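Local coordinates for dihydropteroate synthase (Burkholderia cenocepacia, PDB 2Y5S), which probably catalyses the condensation of para-aminobenzoate with 6-hydroxymethyl-7,8-dihydropterin diphosphate to give 7,8-dihydropteroate, a magnesium-dependent step of folate biosynthesis, at residues R22-G27 with A60-I65; M232-M237 with R270-A275. All coordinates share one frame; numbering follows the deposited sequence.

Interaction 1. Residues R22-G27 with A60-I65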
loop_
_atom_site.group_PDB
_atom_site.type_symbol
_atom_site.label_atom_id
_atom_site.label_comp_id
_atom_site.label_asym_id
_atom_site.label_seq_id
_atom_site.Cartn_x
_atom_site.Cartn_y
_atom_site.Cartn_z
ATOM N N ARG B 22 2.111 -17.068 1.298
ATOM C CA ARG B 22 1.950 -15.664 0.899
ATOM C C ARG B 22 0.642 -15.544 0.120
ATOM O O ARG B 22 0.197 -16.518 -0.494
ATOM C CB ARG B 22 3.119 -15.202 0.037
ATOM C CG ARG B 22 3.207 -15.870 -1.319
ATOM C CD ARG B 22 4.388 -15.375 -2.158
ATOM N NE ARG B 22 4.439 -16.168 -3.383
ATOM C CZ ARG B 22 3.697 -15.938 -4.465
ATOM N NH1 ARG B 22 2.830 -14.917 -4.508
ATOM N NH2 ARG B 22 3.801 -16.754 -5.506
ATOM N N PRO B 23 0.029 -14.349 0.136
ATOM C CA PRO B 23 -1.154 -14.131 -0.667
ATOM C C PRO B 23 -0.815 -14.225 -2.125
ATOM O O PRO B 23 0.325 -13.937 -2.525
ATOM C CB PRO B 23 -1.574 -12.696 -0.312
ATOM C CG PRO B 23 -0.377 -12.067 0.247
ATOM C CD PRO B 23 0.421 -13.144 0.888
ATOM N N LEU B 24 -1.786 -14.649 -2.907
ATOM C CA LEU B 24 -1.598 -14.846 -4.343
ATOM C C LEU B 24 -2.244 -13.738 -5.137
ATOM O O LEU B 24 -3.240 -13.154 -4.722
ATOM C CB LEU B 24 -2.182 -16.207 -4.778
ATOM C CG LEU B 24 -1.550 -17.453 -4.148
ATOM C CD1 LEU B 24 -2.138 -18.722 -4.829
ATOM C CD2 LEU B 24 -0.017 -17.490 -4.168
ATOM N N VAL B 25 -1.645 -13.432 -6.278
ATOM C CA VAL B 25 -2.131 -12.395 -7.169
ATOM C C VAL B 25 -2.837 -13.009 -8.416
ATOM O O VAL B 25 -2.254 -13.784 -9.191
ATOM C CB VAL B 25 -0.974 -11.490 -7.564
ATOM C CG1 VAL B 25 -1.409 -10.473 -8.611
ATOM C CG2 VAL B 25 -0.391 -10.826 -6.278
ATOM N N MET B 26 -4.111 -12.676 -8.570
ATOM C CA MET B 26 -4.907 -13.109 -9.724
ATOM C C MET B 26 -4.997 -11.950 -10.713
ATOM O O MET B 26 -5.614 -10.926 -10.416
ATOM C CB MET B 26 -6.308 -13.507 -9.278
ATOM C CG MET B 26 -7.330 -13.664 -10.414
ATOM S SD MET B 26 -9.006 -14.096 -9.860
ATOM C CE MET B 26 -8.712 -15.762 -9.266
ATOM N N GLY B 27 -4.387 -12.105 -11.888
ATOM C CA GLY B 27 -4.384 -11.042 -12.891
ATOM C C GLY B 27 -5.652 -11.107 -13.728
ATOM O O GLY B 27 -6.048 -12.178 -14.174
ATOM N N ALA B 60 2.032 -12.790 -11.867
ATOM C CA ALA B 60 0.673 -13.293 -11.620
ATOM C C ALA B 60 0.738 -14.763 -11.210
ATOM O O ALA B 60 1.435 -15.564 -11.855
ATOM C CB ALA B 60 -0.191 -13.135 -12.855
ATOM N N ASP B 61 0.004 -15.115 -10.160
ATOM C CA ASP B 61 -0.102 -16.518 -9.712
ATOM C C ASP B 61 -1.342 -17.227 -10.285
ATOM O O ASP B 61 -1.376 -18.452 -10.355
ATOM C CB ASP B 61 -0.174 -16.563 -8.192
ATOM C CG ASP B 61 0.993 -15.879 -7.544
ATOM O OD1 ASP B 61 2.128 -16.339 -7.750
ATOM O OD2 ASP B 61 0.778 -14.894 -6.819
ATOM N N LEU B 62 -2.364 -16.458 -10.655
ATOM C CA LEU B 62 -3.549 -16.988 -11.331
ATOM C C LEU B 62 -3.962 -15.993 -12.397
ATOM O O LEU B 62 -3.625 -14.804 -12.297
ATOM C CB LEU B 62 -4.738 -17.179 -10.376
ATOM C CG LEU B 62 -4.622 -17.950 -9.055
ATOM C CD1 LEU B 62 -4.167 -16.979 -7.960
ATOM C CD2 LEU B 62 -5.976 -18.592 -8.695
ATOM N N LEU B 63 -4.707 -16.486 -13.399
ATOM C CA LEU B 63 -5.297 -15.631 -14.419
ATOM C C LEU B 63 -6.807 -15.788 -14.407
ATOM O O LEU B 63 -7.305 -16.911 -14.375
ATOM C CB LEU B 63 -4.762 -15.982 -15.811
ATOM C CG LEU B 63 -3.258 -15.801 -15.979
ATOM C CD1 LEU B 63 -2.798 -16.414 -17.320
ATOM C CD2 LEU B 63 -2.903 -14.318 -15.857
ATOM N N ASP B 64 -7.524 -14.665 -14.450
ATOM C CA ASP B 64 -8.984 -14.686 -14.451
ATOM C C ASP B 64 -9.454 -14.290 -15.845
ATOM O O ASP B 64 -9.213 -13.169 -16.306
ATOM C CB ASP B 64 -9.557 -13.756 -13.366
ATOM C CG ASP B 64 -11.057 -14.015 -13.065
ATOM O OD1 ASP B 64 -11.508 -15.181 -13.069
ATOM O OD2 ASP B 64 -11.797 -13.042 -12.808
ATOM N N ILE B 65 -10.064 -15.251 -16.528
ATOM C CA ILE B 65 -10.507 -15.095 -17.898
ATOM C C ILE B 65 -11.993 -14.768 -17.871
ATOM O O ILE B 65 -12.783 -15.533 -17.329
ATOM C CB ILE B 65 -10.339 -16.405 -18.708
ATOM C CG1 ILE B 65 -8.877 -16.869 -18.759
ATOM C CG2 ILE B 65 -10.880 -16.218 -20.122
ATOM C CD1 ILE B 65 -8.732 -18.321 -19.224
#
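Arg-22 meets Asp-61 because its CG lies between the backbone N and the carbonyl carbon (chi1 67°) and the chain then runs extended from CG to NE, while the CG of Asp-61 sits beside its own backbone N, anti to the carbonyl carbon (chi1 -56°). The two reach each other tip to tip in an end-on, two-nitrogen salt bridge. NH2 of Arg-22 is 2.8 Å from OD1 of Asp-61, which it approaches from above the carboxylate plane, and NH1 of Arg-22 lies 3.1 Å from OD2 of Asp-61 on the syn side. Guanidinium and carboxylate planes are turned 44° apart. The anti lone pair of Asp-61 OD2 accepts the N-H of Val-25, with N 2.9 Å from OD2, an almost straight bond. CD2 of Leu-24 packs over one guanidinium face, offset toward its rim.

Beyond Asp-61 the chains become neighbouring parallel strands, 24-27 and 62-65, of the TIM-barrel sheet. Val-25 O accepts from the N atoms of both Asp-61 and Leu-62; Gly-27 N donates to Leu-62 O at 2.8 Å, and Asp-64 N to Gly-27 O at 2.9 Å. Leu-62 reaches back with CD1 to Leu-24 CB (3.8 Å), while its CD2 touches CE of Met-26. SD of Met-26 rests against CB of Asp-64 (3.6 Å). The carboxylate of Asp-64, close to the bound 7,8-dihydropteroate, is held by Arg-270, Ser-101 and Asn-122.

Asp-61 thus ties the approach to strand 24-30 to the start of strand 62-66: two donors grip OD2 and a third holds OD1, which fixes the rotation of the carboxylate, and the paired arginine would be expected to favour its ionised form.

Interaction 2. Residues M232-M237 with R270-A275. With 78H (7,8-dihydropteroate), chain P; EDO (1,2-ethanediol), chain S.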
loop_
_atom_site.group_PDB
_atom_site.type_symbol
_atom_site.label_atom_id
_atom_site.label_comp_id
_atom_site.label_asym_id
_atom_site.label_seq_id
_atom_site.Cartn_x
_atom_site.Cartn_y
_atom_site.Cartn_z
ATOM N N MET B 232 -10.842 -5.306 -5.689
ATOM C CA MET B 232 -11.170 -3.877 -5.621
ATOM C C MET B 232 -10.552 -3.040 -6.722
ATOM O O MET B 232 -10.765 -1.830 -6.770
ATOM C CB MET B 232 -10.718 -3.358 -4.270
ATOM C CG MET B 232 -11.534 -3.972 -3.163
ATOM S SD MET B 232 -10.883 -3.555 -1.575
ATOM C CE MET B 232 -9.572 -4.730 -1.531
ATOM N N SER B 233 -9.812 -3.703 -7.618
ATOM C CA SER B 233 -8.947 -3.037 -8.586
ATOM C C SER B 233 -9.702 -2.061 -9.495
ATOM O O SER B 233 -10.635 -2.451 -10.188
ATOM C CB SER B 233 -8.207 -4.084 -9.412
ATOM O OG SER B 233 -7.363 -3.486 -10.392
ATOM N N ARG B 234 -9.270 -0.801 -9.477
ATOM C CA ARG B 234 -9.835 0.275 -10.289
ATOM C C ARG B 234 -11.304 0.610 -10.023
ATOM O O ARG B 234 -11.918 1.320 -10.801
ATOM C CB ARG B 234 -9.592 0.011 -11.787
ATOM C CG ARG B 234 -8.119 -0.195 -12.092
ATOM C CD ARG B 234 -7.872 -0.332 -13.574
ATOM N NE ARG B 234 -6.445 -0.262 -13.891
ATOM C CZ ARG B 234 -5.943 -0.562 -15.087
ATOM N NH1 ARG B 234 -6.746 -0.975 -16.074
ATOM N NH2 ARG B 234 -4.633 -0.473 -15.297
ATOM N N LYS B 235 -11.843 0.162 -8.894
ATOM C CA LYS B 235 -13.280 0.247 -8.677
ATOM C C LYS B 235 -13.710 1.611 -8.138
ATOM O O LYS B 235 -12.889 2.400 -7.672
ATOM C CB LYS B 235 -13.746 -0.878 -7.769
ATOM C CG LYS B 235 -13.746 -2.264 -8.446
ATOM C CD LYS B 235 -14.525 -3.286 -7.627
ATOM C CE LYS B 235 -14.601 -4.637 -8.342
ATOM N NZ LYS B 235 -15.190 -5.674 -7.458
ATOM N N SER B 236 -15.009 1.867 -8.224
ATOM C CA SER B 236 -15.611 3.124 -7.805
ATOM C C SER B 236 -15.341 3.481 -6.367
ATOM O O SER B 236 -15.199 4.665 -6.061
ATOM C CB SER B 236 -17.117 3.083 -8.024
ATOM O OG SER B 236 -17.357 3.129 -9.407
ATOM N N MET B 237 -15.262 2.483 -5.481
ATOM C CA MET B 237 -14.903 2.755 -4.077
ATOM C C MET B 237 -13.565 3.487 -3.955
ATOM O O MET B 237 -13.329 4.207 -2.985
ATOM C CB MET B 237 -14.874 1.475 -3.234
ATOM C CG MET B 237 -13.829 0.449 -3.667
ATOM S SD MET B 237 -13.892 -1.078 -2.697
ATOM C CE MET B 237 -13.184 -0.528 -1.145
ATOM N N ARG B 270 -7.422 -9.864 -6.678
ATOM C CA ARG B 270 -7.734 -9.861 -8.093
ATOM C C ARG B 270 -7.456 -8.472 -8.621
ATOM O O ARG B 270 -8.079 -7.512 -8.195
ATOM C CB ARG B 270 -9.211 -10.225 -8.291
ATOM C CG ARG B 270 -9.687 -10.312 -9.710
ATOM C CD ARG B 270 -11.139 -10.833 -9.737
ATOM N NE ARG B 270 -11.616 -10.937 -11.109
ATOM C CZ ARG B 270 -12.092 -9.922 -11.826
ATOM N NH1 ARG B 270 -12.180 -8.705 -11.302
ATOM N NH2 ARG B 270 -12.482 -10.128 -13.086
ATOM N N VAL B 271 -6.515 -8.352 -9.546
ATOM C CA VAL B 271 -6.020 -7.038 -9.938
ATOM C C VAL B 271 -5.768 -6.896 -11.430
ATOM O O VAL B 271 -5.537 -7.886 -12.149
ATOM C CB VAL B 271 -4.719 -6.717 -9.178
ATOM C CG1 VAL B 271 -4.927 -6.882 -7.659
ATOM C CG2 VAL B 271 -3.557 -7.630 -9.668
ATOM N N HIS B 272 -5.808 -5.649 -11.881
ATOM C CA HIS B 272 -5.411 -5.298 -13.238
ATOM C C HIS B 272 -3.914 -5.082 -13.304
ATOM O O HIS B 272 -3.268 -5.484 -14.261
ATOM C CB HIS B 272 -6.095 -4.004 -13.667
ATOM C CG HIS B 272 -7.577 -4.126 -13.814
ATOM N ND1 HIS B 272 -8.453 -3.768 -12.815
ATOM C CD2 HIS B 272 -8.334 -4.560 -14.852
ATOM C CE1 HIS B 272 -9.692 -3.984 -13.229
ATOM N NE2 HIS B 272 -9.646 -4.460 -14.463
ATOM N N ASP B 273 -3.373 -4.439 -12.270
ATOM C CA ASP B 273 -1.989 -3.957 -12.297
ATOM C C ASP B 273 -1.075 -4.930 -11.575
ATOM O O ASP B 273 -0.804 -4.780 -10.390
ATOM C CB ASP B 273 -1.931 -2.551 -11.707
ATOM C CG ASP B 273 -2.886 -1.626 -12.382
ATOM O OD1 ASP B 273 -2.550 -1.197 -13.503
ATOM O OD2 ASP B 273 -3.998 -1.382 -11.836
ATOM N N VAL B 274 -0.615 -5.940 -12.301
ATOM C CA VAL B 274 0.020 -7.087 -11.675
ATOM C C VAL B 274 1.411 -6.749 -11.123
ATOM O O VAL B 274 1.684 -7.028 -9.961
ATOM C CB VAL B 274 0.120 -8.272 -12.645
ATOM C CG1 VAL B 274 0.937 -9.417 -12.008
ATOM C CG2 VAL B 274 -1.282 -8.722 -13.032
ATOM N N ALA B 275 2.273 -6.148 -11.947
ATOM C CA ALA B 275 3.632 -5.798 -11.506
ATOM C C ALA B 275 3.604 -4.933 -10.250
ATOM O O ALA B 275 4.408 -5.140 -9.315
ATOM C CB ALA B 275 4.424 -5.065 -12.624
HETATM O O4 78H P . -14.715 -8.313 -7.102
HETATM C C4 78H P . -14.837 -9.294 -7.837
HETATM C C5 78H P . -15.165 -9.167 -9.203
HETATM N N3 78H P . -14.669 -10.582 -7.303
HETATM C C9 78H P . -15.306 -10.353 -9.960
HETATM N N5 78H P . -15.290 -7.947 -9.784
HETATM C C2 78H P . -14.852 -11.737 -8.123
HETATM N N8 78H P . -15.621 -10.293 -11.311
HETATM N N1 78H P . -15.148 -11.579 -9.423
HETATM C C6 78H P . -15.642 -7.832 -11.080
HETATM N N2 78H P . -14.732 -12.970 -7.606
HETATM C C7 78H P . -16.022 -9.034 -11.949
HETATM C C10 78H P . -15.708 -6.481 -11.734
HETATM N N11 78H P . -17.007 -5.851 -11.473
HETATM C C15 78H P . -17.034 -4.602 -11.027
HETATM C C16 78H P . -17.796 -4.259 -9.916
HETATM C C17 78H P . -16.258 -3.646 -11.684
HETATM C C18 78H P . -17.801 -2.950 -9.467
HETATM C C19 78H P . -16.262 -2.333 -11.233
HETATM C C20 78H P . -17.037 -1.986 -10.128
HETATM C C21 78H P . -17.018 -0.545 -9.609
HETATM O O22 78H P . -17.481 -0.371 -8.479
HETATM O O23 78H P . -16.430 0.341 -10.268
HETATM C C1 EDO S . -12.930 -0.766 -13.852
HETATM O O1 EDO S . -13.783 0.202 -13.238
HETATM C C2 EDO S . -13.005 -2.069 -13.070
HETATM O O2 EDO S . -13.016 -3.173 -13.978
HETATM O O HOH W 1 -8.015 -5.911 -5.814
HETATM O O HOH W 2 -4.670 -2.933 -10.102
#
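A polar contact, partly buried, joins Ser-233 and Arg-234, in the turn after strand 229-230, to His-272 and Asp-273, in the turn between strand 268-271 and helix 274-291. Ser-233 OG, anti to its backbone N (chi1 179°), shares a hydrogen bond of 2.7 Å with His-272 ND1 at the ring edge, and accepts one from the backbone N of His-272 at 3.1 Å. Arg-234 extends across the histidine: its CD lies over the ring face, a CH-pi contact 4.0 Å from the centroid of the His-272 ring, and its guanidinium, nearly parallel to that ring (6°), has His-272 CB over its centre. Beyond the ring, Arg-234 NH2 makes a salt bridge to Asp-273 OD1 at 2.8 Å, with the oxygen tilted from the guanidinium plane; the bond from Arg-234 NE to Asp-273 OD2 is weak.

Met-232 to Lys-235 form a type II beta turn, placed with Arg-270 at the carboxy-terminal strand ends of the TIM barrel, where the family binds its pterin. The extended Lys-235 runs along the benzoate ring of 7,8-dihydropteroate; Lys-235 NZ hydrogen-bonds to O4 of the ligand at 2.7 Å and also to the carbonyls of Gly-231 and Phe-196. Ser-236 N, at the start of helix 236-239, donates to carboxylate O23 of the ligand at 2.9 Å. Arg-270, held by Asp-64, lays its guanidinium face against the pterin, centred over N8. One water joins Met-232 N to Arg-270 O.

Interactions 1 and 2 follow one another along the chain, the first closing before the second opens, and their centres lie about 12 Å apart. Strand 24-30 links them: in the parallel barrel sheet it lies between strand 62-66, its partner in interaction 1, and strand 268-271, which enters interaction 2. The backbones meet where Met-26 O probably accepts a hydrogen bond from Val-271 N, and Val-25 packs on Val-271. Directly joining the two is the salt bridge of Asp-64 OD2 with Arg-270 NE, 2.7 Å long. The first and last parts of the barrel therefore meet beside the ligand, an arrangement consistent with Asp-64 helping to position the arginine that lies against the pterin.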